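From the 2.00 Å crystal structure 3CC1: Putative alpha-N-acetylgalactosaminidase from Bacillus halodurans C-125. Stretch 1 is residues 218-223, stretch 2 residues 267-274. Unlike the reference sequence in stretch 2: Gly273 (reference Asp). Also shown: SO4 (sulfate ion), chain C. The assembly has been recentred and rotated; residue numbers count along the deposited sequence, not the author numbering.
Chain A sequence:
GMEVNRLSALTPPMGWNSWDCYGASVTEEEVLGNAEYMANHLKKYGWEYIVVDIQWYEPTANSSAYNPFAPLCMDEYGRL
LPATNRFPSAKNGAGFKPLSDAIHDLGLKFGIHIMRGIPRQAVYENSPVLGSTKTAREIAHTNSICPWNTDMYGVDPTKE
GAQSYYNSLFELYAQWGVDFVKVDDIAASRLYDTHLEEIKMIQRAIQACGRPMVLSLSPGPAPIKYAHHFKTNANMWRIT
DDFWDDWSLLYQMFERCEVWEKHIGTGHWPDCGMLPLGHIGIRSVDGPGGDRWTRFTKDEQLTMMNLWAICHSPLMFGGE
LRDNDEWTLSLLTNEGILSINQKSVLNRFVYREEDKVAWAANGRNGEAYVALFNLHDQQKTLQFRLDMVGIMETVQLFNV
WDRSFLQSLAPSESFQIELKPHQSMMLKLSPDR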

# COMPACT_ATOMS: atom_id res chain seq x y z
N SER A 218 -21.10 -14.84 -5.21
CA SER A 218 -19.66 -14.59 -4.92
C SER A 218 -19.45 -13.20 -4.34
O SER A 218 -18.97 -12.32 -5.01
CB SER A 218 -18.79 -14.82 -6.18
OG SER A 218 -17.41 -14.65 -5.88
N PRO A 219 -19.84 -13.01 -3.07
CA PRO A 219 -19.87 -11.66 -2.50
C PRO A 219 -18.49 -11.19 -2.07
O PRO A 219 -18.31 -10.01 -1.75
CB PRO A 219 -20.81 -11.81 -1.29
CG PRO A 219 -20.62 -13.22 -0.86
CD PRO A 219 -20.36 -14.02 -2.14
N GLY A 220 -17.54 -12.10 -2.08
CA GLY A 220 -16.22 -11.81 -1.49
C GLY A 220 -16.28 -11.84 0.05
O GLY A 220 -17.34 -12.14 0.63
N PRO A 221 -15.16 -11.55 0.71
CA PRO A 221 -13.86 -11.10 0.21
C PRO A 221 -12.90 -12.20 -0.30
O PRO A 221 -11.84 -11.87 -0.85
CB PRO A 221 -13.25 -10.41 1.43
CG PRO A 221 -13.79 -11.17 2.58
CD PRO A 221 -15.20 -11.59 2.19
N ALA A 222 -13.25 -13.48 -0.12
CA ALA A 222 -12.55 -14.57 -0.76
C ALA A 222 -13.33 -14.95 -2.00
O ALA A 222 -14.55 -14.90 -2.00
CB ALA A 222 -12.40 -15.82 0.18
N PRO A 223 -12.63 -15.31 -3.08
CA PRO A 223 -11.18 -15.37 -3.27
C PRO A 223 -10.58 -14.00 -3.46
O PRO A 223 -11.26 -13.03 -3.86
CB PRO A 223 -11.04 -16.23 -4.54
CG PRO A 223 -12.30 -15.88 -5.32
CD PRO A 223 -13.36 -15.84 -4.24
N GLY A 267 -25.82 -7.01 0.67
CA GLY A 267 -26.61 -7.63 1.74
C GLY A 267 -26.43 -9.13 1.79
O GLY A 267 -27.39 -9.88 1.96
N HIS A 268 -25.19 -9.58 1.62
CA HIS A 268 -24.84 -10.98 1.78
C HIS A 268 -23.76 -11.12 2.81
O HIS A 268 -23.12 -10.15 3.18
CB HIS A 268 -24.43 -11.59 0.43
CG HIS A 268 -25.57 -11.72 -0.53
ND1 HIS A 268 -25.75 -10.88 -1.61
CD2 HIS A 268 -26.64 -12.56 -0.53
CE1 HIS A 268 -26.86 -11.20 -2.24
NE2 HIS A 268 -27.42 -12.22 -1.61
N TRP A 269 -23.59 -12.32 3.32
CA TRP A 269 -22.51 -12.57 4.30
C TRP A 269 -21.22 -12.43 3.56
O TRP A 269 -21.18 -12.74 2.38
CB TRP A 269 -22.51 -14.00 4.87
CG TRP A 269 -23.81 -14.52 5.26
CD1 TRP A 269 -24.52 -15.54 4.66
CD2 TRP A 269 -24.57 -14.07 6.33
NE1 TRP A 269 -25.71 -15.73 5.32
CE2 TRP A 269 -25.76 -14.83 6.35
CE3 TRP A 269 -24.38 -13.09 7.29
CZ2 TRP A 269 -26.73 -14.64 7.29
CZ3 TRP A 269 -25.34 -12.92 8.21
CH2 TRP A 269 -26.49 -13.68 8.20
N PRO A 270 -20.15 -12.03 4.26
CA PRO A 270 -18.82 -12.14 3.68
C PRO A 270 -18.32 -13.58 3.73
O PRO A 270 -18.23 -14.20 4.82
CB PRO A 270 -17.97 -11.25 4.59
CG PRO A 270 -18.69 -11.39 5.97
CD PRO A 270 -20.14 -11.54 5.66
N ASP A 271 -17.94 -14.08 2.58
CA ASP A 271 -17.32 -15.37 2.49
C ASP A 271 -15.80 -15.27 2.55
O ASP A 271 -15.17 -14.82 1.60
CB ASP A 271 -17.74 -16.07 1.21
CG ASP A 271 -17.31 -17.55 1.19
OD1 ASP A 271 -16.73 -18.05 2.21
OD2 ASP A 271 -17.54 -18.21 0.15
N CYS A 272 -15.23 -15.73 3.67
CA CYS A 272 -13.79 -15.63 3.91
C CYS A 272 -13.03 -16.83 3.40
O CYS A 272 -11.80 -16.83 3.32
CB CYS A 272 -13.51 -15.43 5.40
SG CYS A 272 -14.11 -13.82 5.97
N GLY A 273 -13.77 -17.86 3.03
CA GLY A 273 -13.19 -19.06 2.51
C GLY A 273 -13.50 -20.32 3.30
O GLY A 273 -13.87 -20.29 4.47
N MSE A 274 -13.32 -21.45 2.65
CA MSE A 274 -13.53 -22.72 3.31
C MSE A 274 -12.44 -22.91 4.37
O MSE A 274 -11.35 -22.32 4.27
CB MSE A 274 -13.62 -23.83 2.28
CG MSE A 274 -14.96 -23.74 1.41
SE MSE A 274 -14.73 -24.87 -0.07
CE MSE A 274 -13.00 -24.47 -0.86
S SO4 C . -16.14 -16.52 -8.52
O1 SO4 C . -15.54 -15.67 -9.55
O2 SO4 C . -15.93 -17.97 -8.80
O3 SO4 C . -17.58 -16.28 -8.60
O4 SO4 C . -15.63 -16.21 -7.19

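Two loops can hold each other in register with very few hydrogen bonds, provided that the donors and acceptors available fall opposite one another. The pairing of residues 218-223 with 267-274 in this putative alpha-N-acetylgalactosaminidase illustrates the principle. Neither stretch is a regular strand, yet their touching parts run in nearly the same direction, 16° apart, and meet in a single beta bridge between Pro221 and Asp271, whose CA atoms lie 6.0 Å apart.

The bridge rests on two hydrogen bonds, and both use the backbone of Asp271. Asp271 N donates to Gly220 O at 2.8 Å, and Asp271 O accepts from Ala222 N at 2.9 Å. One residue thus satisfies both its main-chain polar groups by reaching to the residues before and after Pro221, the pattern expected of parallel bridging. Pro221 itself has no amide hydrogen to offer: Pro221 N lies 3.4 Å from Asp271 O, but no hydrogen bond can form there. The proline therefore sits at the bridge without competing for that acceptor. Gly220 O also receives a CA-H...O contact from Pro270 CA at 3.4 Å, a lesser supplement to the amide bond.

Proline is prominent on stretch 1, and its rings contribute packing where they cannot donate. Pro221, preceded by a cis peptide bond, places CD 3.7 Å from Pro270 CB and CG 4.3 Å from Cys272 SG, two apolar contacts to the residues before and after Asp271. Earlier in the stretch, the CA-to-CB bond of Pro219 points toward stretch 2, with Pro219 CG 3.3 Å from Trp269 O and Pro219 CB 4.0 Å from His268 CB. The His268 and Trp269 side chains both end by leading away, so their rings do not build this interface. Gly220, between the two prolines, has a positive phi of 75°, a conformation that favours glycine.

Beyond the bridge, Ala222 points its methyl toward stretch 2, where Ala222 CB lies 3.4 Å from Cys272 O. That carbonyl pays a price: the contact buries it, and it has no polar partner anywhere in the model. Asp271 OD1 is better served, accepting a hydrogen bond from Gly273 N at 3.1 Å, a link within stretch 2 from a side chain to the backbone two residues on. Gly273 differs from the reference aspartate; its backbone angles by themselves call for glycine.

At the margin, Ser218 points away from stretch 2 and Ser218 OG donates to sulfate O4 at 2.7 Å, an ion probably acquired from the crystallisation liquor.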